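Local coordinates for spectinomycin phosphotransferase (Legionella pneumophila, PDB 3I1A), which probably transfers a phosphate group from a nucleotide to the antibiotic spectinomycin, a kinase-like reaction that confers resistance to the drug, at residues V133-Y146 and D230-D242. Residues are numbered along the deposited sequence; the frame is centred on the assembly and turned at random.
Sequences VPISIQQQLRKEIY and DWDEPMLAPKERD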
loop_
_atom_site.group_PDB
_atom_site.type_symbol
_atom_site.label_atom_id
_atom_site.label_comp_id
_atom_site.label_asym_id
_atom_site.label_seq_id
_atom_site.Cartn_x
_atom_site.Cartn_y
_atom_site.Cartn_z
ATOM N N VAL A 133 -10.901 15.164 -8.791
ATOM C CA VAL A 133 -11.257 14.985 -7.393
ATOM C C VAL A 133 -12.083 16.176 -6.896
ATOM O O VAL A 133 -11.632 17.323 -6.955
ATOM C CB VAL A 133 -9.985 14.831 -6.520
ATOM C CG1 VAL A 133 -10.378 14.506 -5.060
ATOM C CG2 VAL A 133 -9.088 13.711 -7.096
ATOM N N PRO A 134 -13.323 15.917 -6.447
ATOM C CA PRO A 134 -14.169 17.004 -5.950
ATOM C C PRO A 134 -13.466 17.670 -4.761
ATOM O O PRO A 134 -12.769 17.015 -3.981
ATOM C CB PRO A 134 -15.450 16.282 -5.547
ATOM C CG PRO A 134 -15.512 15.150 -6.526
ATOM C CD PRO A 134 -14.077 14.654 -6.488
ATOM N N ILE A 135 -13.646 18.976 -4.616
ATOM C CA ILE A 135 -12.989 19.666 -3.530
ATOM C C ILE A 135 -13.290 19.052 -2.163
ATOM O O ILE A 135 -12.401 18.976 -1.333
ATOM C CB ILE A 135 -13.346 21.158 -3.527
ATOM C CG1 ILE A 135 -12.811 21.816 -4.798
ATOM C CG2 ILE A 135 -12.714 21.846 -2.318
ATOM C CD1 ILE A 135 -11.290 21.772 -4.913
ATOM N N SER A 136 -14.526 18.603 -1.937
ATOM C CA SER A 136 -14.903 18.011 -0.655
ATOM C C SER A 136 -14.002 16.830 -0.350
ATOM O O SER A 136 -13.601 16.620 0.798
ATOM C CB SER A 136 -16.371 17.551 -0.659
ATOM O OG SER A 136 -16.609 16.523 -1.620
ATOM N N ILE A 137 -13.680 16.055 -1.381
ATOM C CA ILE A 137 -12.814 14.902 -1.194
ATOM C C ILE A 137 -11.347 15.326 -1.111
ATOM O O ILE A 137 -10.588 14.721 -0.371
ATOM C CB ILE A 137 -13.039 13.872 -2.319
ATOM C CG1 ILE A 137 -14.487 13.364 -2.207
ATOM C CG2 ILE A 137 -12.016 12.716 -2.213
ATOM C CD1 ILE A 137 -14.956 12.479 -3.355
ATOM N N GLN A 138 -10.950 16.355 -1.861
ATOM C CA GLN A 138 -9.558 16.830 -1.788
ATOM C C GLN A 138 -9.230 17.211 -0.341
ATOM O O GLN A 138 -8.117 16.982 0.139
ATOM C CB GLN A 138 -9.331 18.050 -2.681
ATOM C CG GLN A 138 -9.297 17.728 -4.178
ATOM C CD GLN A 138 -8.898 18.911 -5.044
ATOM O OE1 GLN A 138 -7.981 19.677 -4.698
ATOM N NE2 GLN A 138 -9.565 19.055 -6.196
ATOM N N GLN A 139 -10.220 17.773 0.351
ATOM C CA GLN A 139 -10.042 18.217 1.737
ATOM C C GLN A 139 -9.859 17.045 2.686
ATOM O O GLN A 139 -9.329 17.211 3.785
ATOM C CB GLN A 139 -11.239 19.080 2.165
ATOM C CG GLN A 139 -11.310 20.428 1.422
ATOM C CD GLN A 139 -12.618 21.186 1.641
ATOM O OE1 GLN A 139 -12.683 22.401 1.433
ATOM N NE2 GLN A 139 -13.670 20.471 2.041
ATOM N N GLN A 140 -10.280 15.857 2.249
ATOM C CA GLN A 140 -10.162 14.633 3.042
ATOM C C GLN A 140 -8.887 13.845 2.747
ATOM O O GLN A 140 -8.521 12.943 3.506
ATOM C CB GLN A 140 -11.366 13.720 2.776
ATOM C CG GLN A 140 -12.700 14.393 2.930
ATOM C CD GLN A 140 -12.962 14.869 4.342
ATOM O OE1 GLN A 140 -12.213 15.687 4.895
ATOM N NE2 GLN A 140 -14.040 14.365 4.940
ATOM N N LEU A 141 -8.212 14.170 1.645
ATOM C CA LEU A 141 -6.985 13.465 1.270
ATOM C C LEU A 141 -5.734 14.082 1.869
ATOM O O LEU A 141 -5.609 15.307 1.943
ATOM C CB LEU A 141 -6.843 13.456 -0.270
ATOM C CG LEU A 141 -7.813 12.506 -0.969
ATOM C CD1 LEU A 141 -7.902 12.860 -2.464
ATOM C CD2 LEU A 141 -7.331 11.067 -0.741
ATOM N N ARG A 142 -4.812 13.233 2.305
ATOM C CA ARG A 142 -3.558 13.721 2.821
ATOM C C ARG A 142 -2.783 14.243 1.608
ATOM O O ARG A 142 -2.926 13.728 0.482
ATOM C CB ARG A 142 -2.800 12.597 3.521
ATOM C CG ARG A 142 -2.484 11.411 2.655
ATOM C CD ARG A 142 -2.246 10.205 3.528
ATOM N NE ARG A 142 -1.824 9.065 2.723
ATOM C CZ ARG A 142 -0.562 8.809 2.415
ATOM N NH1 ARG A 142 0.401 9.615 2.851
ATOM N NH2 ARG A 142 -0.257 7.740 1.691
ATOM N N LYS A 143 -1.998 15.290 1.839
ATOM C CA LYS A 143 -1.208 15.908 0.788
ATOM C C LYS A 143 0.277 15.614 0.967
ATOM O O LYS A 143 0.769 15.527 2.094
ATOM C CB LYS A 143 -1.418 17.431 0.812
ATOM C CG LYS A 143 -2.380 18.016 -0.234
ATOM C CD LYS A 143 -3.817 17.602 -0.046
ATOM C CE LYS A 143 -4.437 18.236 1.189
ATOM N NZ LYS A 143 -5.874 17.882 1.253
ATOM N N GLU A 144 0.993 15.453 -0.143
ATOM C CA GLU A 144 2.434 15.245 -0.050
ATOM C C GLU A 144 3.023 16.553 0.484
ATOM O O GLU A 144 2.769 17.629 -0.079
ATOM C CB GLU A 144 3.041 14.976 -1.429
ATOM C CG GLU A 144 4.559 14.812 -1.450
ATOM C CD GLU A 144 5.006 13.684 -0.538
ATOM O OE1 GLU A 144 4.729 12.526 -0.908
ATOM O OE2 GLU A 144 5.596 13.963 0.541
ATOM N N ILE A 145 3.779 16.469 1.574
ATOM C CA ILE A 145 4.440 17.667 2.121
ATOM C C ILE A 145 5.956 17.498 2.284
ATOM O O ILE A 145 6.618 18.347 2.898
ATOM C CB ILE A 145 3.823 18.117 3.472
ATOM C CG1 ILE A 145 3.956 17.030 4.530
ATOM C CG2 ILE A 145 2.357 18.481 3.261
ATOM C CD1 ILE A 145 3.463 17.502 5.907
ATOM N N TYR A 146 6.495 16.416 1.721
ATOM C CA TYR A 146 7.920 16.115 1.766
ATOM C C TYR A 146 8.467 16.122 3.184
ATOM O O TYR A 146 9.554 16.632 3.449
ATOM C CB TYR A 146 8.666 17.109 0.874
ATOM C CG TYR A 146 8.232 16.983 -0.575
ATOM C CD1 TYR A 146 8.695 15.936 -1.359
ATOM C CD2 TYR A 146 7.295 17.856 -1.135
ATOM C CE1 TYR A 146 8.236 15.746 -2.658
ATOM C CE2 TYR A 146 6.831 17.671 -2.457
ATOM C CZ TYR A 146 7.316 16.605 -3.200
ATOM O OH TYR A 146 6.891 16.391 -4.498
ATOM N N ASP A 230 -5.818 -2.398 -1.796
ATOM C CA ASP A 230 -5.356 -1.612 -0.653
ATOM C C ASP A 230 -5.489 -0.118 -0.880
ATOM O O ASP A 230 -4.506 0.595 -1.077
ATOM C CB ASP A 230 -3.918 -1.923 -0.279
ATOM C CG ASP A 230 -3.502 -1.217 1.017
ATOM O OD1 ASP A 230 -4.266 -0.355 1.509
ATOM O OD2 ASP A 230 -2.414 -1.511 1.531
ATOM N N TRP A 231 -6.722 0.348 -0.814
ATOM C CA TRP A 231 -7.042 1.747 -1.010
ATOM C C TRP A 231 -7.263 2.436 0.328
ATOM O O TRP A 231 -8.031 3.395 0.423
ATOM C CB TRP A 231 -8.295 1.845 -1.885
ATOM C CG TRP A 231 -7.988 1.547 -3.305
ATOM C CD1 TRP A 231 -8.154 0.355 -3.979
ATOM C CD2 TRP A 231 -7.367 2.445 -4.221
ATOM N NE1 TRP A 231 -7.663 0.476 -5.262
ATOM C CE2 TRP A 231 -7.175 1.749 -5.430
ATOM C CE3 TRP A 231 -6.948 3.779 -4.130
ATOM C CZ2 TRP A 231 -6.581 2.344 -6.539
ATOM C CZ3 TRP A 231 -6.354 4.366 -5.230
ATOM C CH2 TRP A 231 -6.178 3.652 -6.420
ATOM N N ASP A 232 -6.562 1.957 1.359
ATOM C CA ASP A 232 -6.714 2.519 2.712
ATOM C C ASP A 232 -6.081 3.886 2.921
ATOM O O ASP A 232 -6.575 4.678 3.703
ATOM C CB ASP A 232 -6.155 1.557 3.771
ATOM C CG ASP A 232 -7.054 0.363 4.003
ATOM O OD1 ASP A 232 -8.252 0.463 3.661
ATOM O OD2 ASP A 232 -6.571 -0.668 4.533
ATOM N N GLU A 233 -4.995 4.172 2.221
ATOM C CA GLU A 233 -4.348 5.460 2.410
ATOM C C GLU A 233 -3.932 6.167 1.120
ATOM O O GLU A 233 -2.745 6.394 0.904
ATOM C CB GLU A 233 -3.122 5.271 3.309
ATOM C CG GLU A 233 -3.439 4.672 4.661
ATOM C CD GLU A 233 -3.595 5.727 5.735
ATOM O OE1 GLU A 233 -4.476 6.607 5.581
ATOM O OE2 GLU A 233 -2.834 5.679 6.730
ATOM N N PRO A 234 -4.895 6.496 0.246
ATOM C CA PRO A 234 -4.557 7.187 -1.007
ATOM C C PRO A 234 -4.114 8.604 -0.630
ATOM O O PRO A 234 -4.166 8.967 0.541
ATOM C CB PRO A 234 -5.873 7.166 -1.785
ATOM C CG PRO A 234 -6.922 7.228 -0.694
ATOM C CD PRO A 234 -6.347 6.285 0.362
ATOM N N MET A 235 -3.719 9.412 -1.608
ATOM C CA MET A 235 -3.247 10.772 -1.309
ATOM C C MET A 235 -3.179 11.635 -2.572
ATOM O O MET A 235 -3.393 11.135 -3.677
ATOM C CB MET A 235 -1.838 10.712 -0.703
ATOM C CG MET A 235 -0.735 10.360 -1.710
ATOM S SD MET A 235 0.936 10.180 -1.012
ATOM C CE MET A 235 1.192 11.815 -0.289
ATOM N N LEU A 236 -2.922 12.930 -2.392
ATOM C CA LEU A 236 -2.741 13.822 -3.529
ATOM C C LEU A 236 -1.248 14.086 -3.534
ATOM O O LEU A 236 -0.681 14.516 -2.532
ATOM C CB LEU A 236 -3.516 15.138 -3.356
ATOM C CG LEU A 236 -5.023 14.970 -3.464
ATOM C CD1 LEU A 236 -5.752 16.233 -3.089
ATOM C CD2 LEU A 236 -5.345 14.589 -4.887
ATOM N N ALA A 237 -0.594 13.802 -4.662
ATOM C CA ALA A 237 0.835 13.989 -4.730
ATOM C C ALA A 237 1.210 13.936 -6.211
ATOM O O ALA A 237 0.353 13.679 -7.058
ATOM C CB ALA A 237 1.505 12.826 -3.971
ATOM N N PRO A 238 2.470 14.239 -6.538
ATOM C CA PRO A 238 2.933 14.188 -7.929
ATOM C C PRO A 238 2.748 12.739 -8.382
ATOM O O PRO A 238 2.905 11.816 -7.578
ATOM C CB PRO A 238 4.417 14.524 -7.812
ATOM C CG PRO A 238 4.446 15.464 -6.636
ATOM C CD PRO A 238 3.528 14.747 -5.650
ATOM N N LYS A 239 2.441 12.544 -9.661
ATOM C CA LYS A 239 2.211 11.213 -10.207
ATOM C C LYS A 239 3.363 10.259 -9.937
ATOM O O LYS A 239 3.153 9.041 -9.889
ATOM C CB LYS A 239 1.970 11.295 -11.725
ATOM C CG LYS A 239 3.156 11.830 -12.555
ATOM C CD LYS A 239 2.795 11.818 -14.057
ATOM C CE LYS A 239 4.001 12.174 -14.947
ATOM N NZ LYS A 239 4.567 13.535 -14.706
ATOM N N GLU A 240 4.570 10.805 -9.776
ATOM C CA GLU A 240 5.741 9.984 -9.528
ATOM C C GLU A 240 5.649 9.180 -8.221
ATOM O O GLU A 240 6.363 8.191 -8.046
ATOM C CB GLU A 240 7.006 10.864 -9.581
ATOM C CG GLU A 240 7.360 11.380 -11.008
ATOM C CD GLU A 240 6.456 12.492 -11.537
ATOM O OE1 GLU A 240 5.710 13.133 -10.757
ATOM O OE2 GLU A 240 6.505 12.743 -12.757
ATOM N N ARG A 241 4.763 9.596 -7.321
ATOM C CA ARG A 241 4.515 8.863 -6.070
ATOM C C ARG A 241 4.130 7.417 -6.425
ATOM O O ARG A 241 4.483 6.457 -5.709
ATOM C CB ARG A 241 3.360 9.518 -5.331
ATOM C CG ARG A 241 2.705 8.662 -4.256
ATOM C CD ARG A 241 3.562 8.565 -3.012
ATOM N NE ARG A 241 4.564 7.507 -3.144
ATOM C CZ ARG A 241 5.342 7.127 -2.145
ATOM N NH1 ARG A 241 5.224 7.718 -0.957
ATOM N NH2 ARG A 241 6.249 6.169 -2.337
ATOM N N ASP A 242 3.359 7.264 -7.499
ATOM C CA ASP A 242 2.982 5.934 -7.952
ATOM C C ASP A 242 3.923 5.388 -9.037
ATOM O O ASP A 242 4.252 4.188 -9.055
ATOM C CB ASP A 242 1.543 5.917 -8.514
ATOM C CG ASP A 242 0.493 6.022 -7.432
ATOM O OD1 ASP A 242 0.825 5.819 -6.245
ATOM O OD2 ASP A 242 -0.676 6.281 -7.778
HETATM O O HOH W 1 -5.722 10.464 2.530
HETATM O O HOH W 2 4.431 10.229 0.401
#
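L236 takes both its backbone bonds from the chain at 142-144, the bonding of a parallel bridge between K143 and L236: its N donates to R142 O at 3.0 Å with an N-H...O angle of 169°, and its O accepts from E144 N at 3.1 Å. The L236 side chain shares a face with K143, and K143 CD lies alongside L236 CD1, 3.9 Å away, while L141 crosses it at about a right angle, bringing L141 CD1 to 3.7 Å from L236 CG. On the opposite face, where R142 and M235 point, the arginine CG sits between its backbone N and carbonyl carbon (chi1 59°), and the extended chain runs back beside E233 and P234. There R142 NH2 donates to E233 O at 2.9 Å, the oxygen lying in the guanidinium plane but the NH2 tilted from the carbonyl plane; weak bonds from NE to E233 O and P234 O add to the grip, and M235 CB packs over one face of the group. A water joins R142 N to P234 O. Farther along, M235 CE rests 3.6 Å from E144 N, and E144 OE1 is hydrogen-bonded to Y280 OH and reaches R241 NH1 through a second water. Strand 207-209 pairs with the other edge of 235-237, completing a small mixed sheet. The contact thus joins 142-144 to the chain following D230, which binds magnesium in another structure of this protein, and main-chain carbonyl oxygens accept the direct hydrogen bonds across it, those of the R142 side chain included.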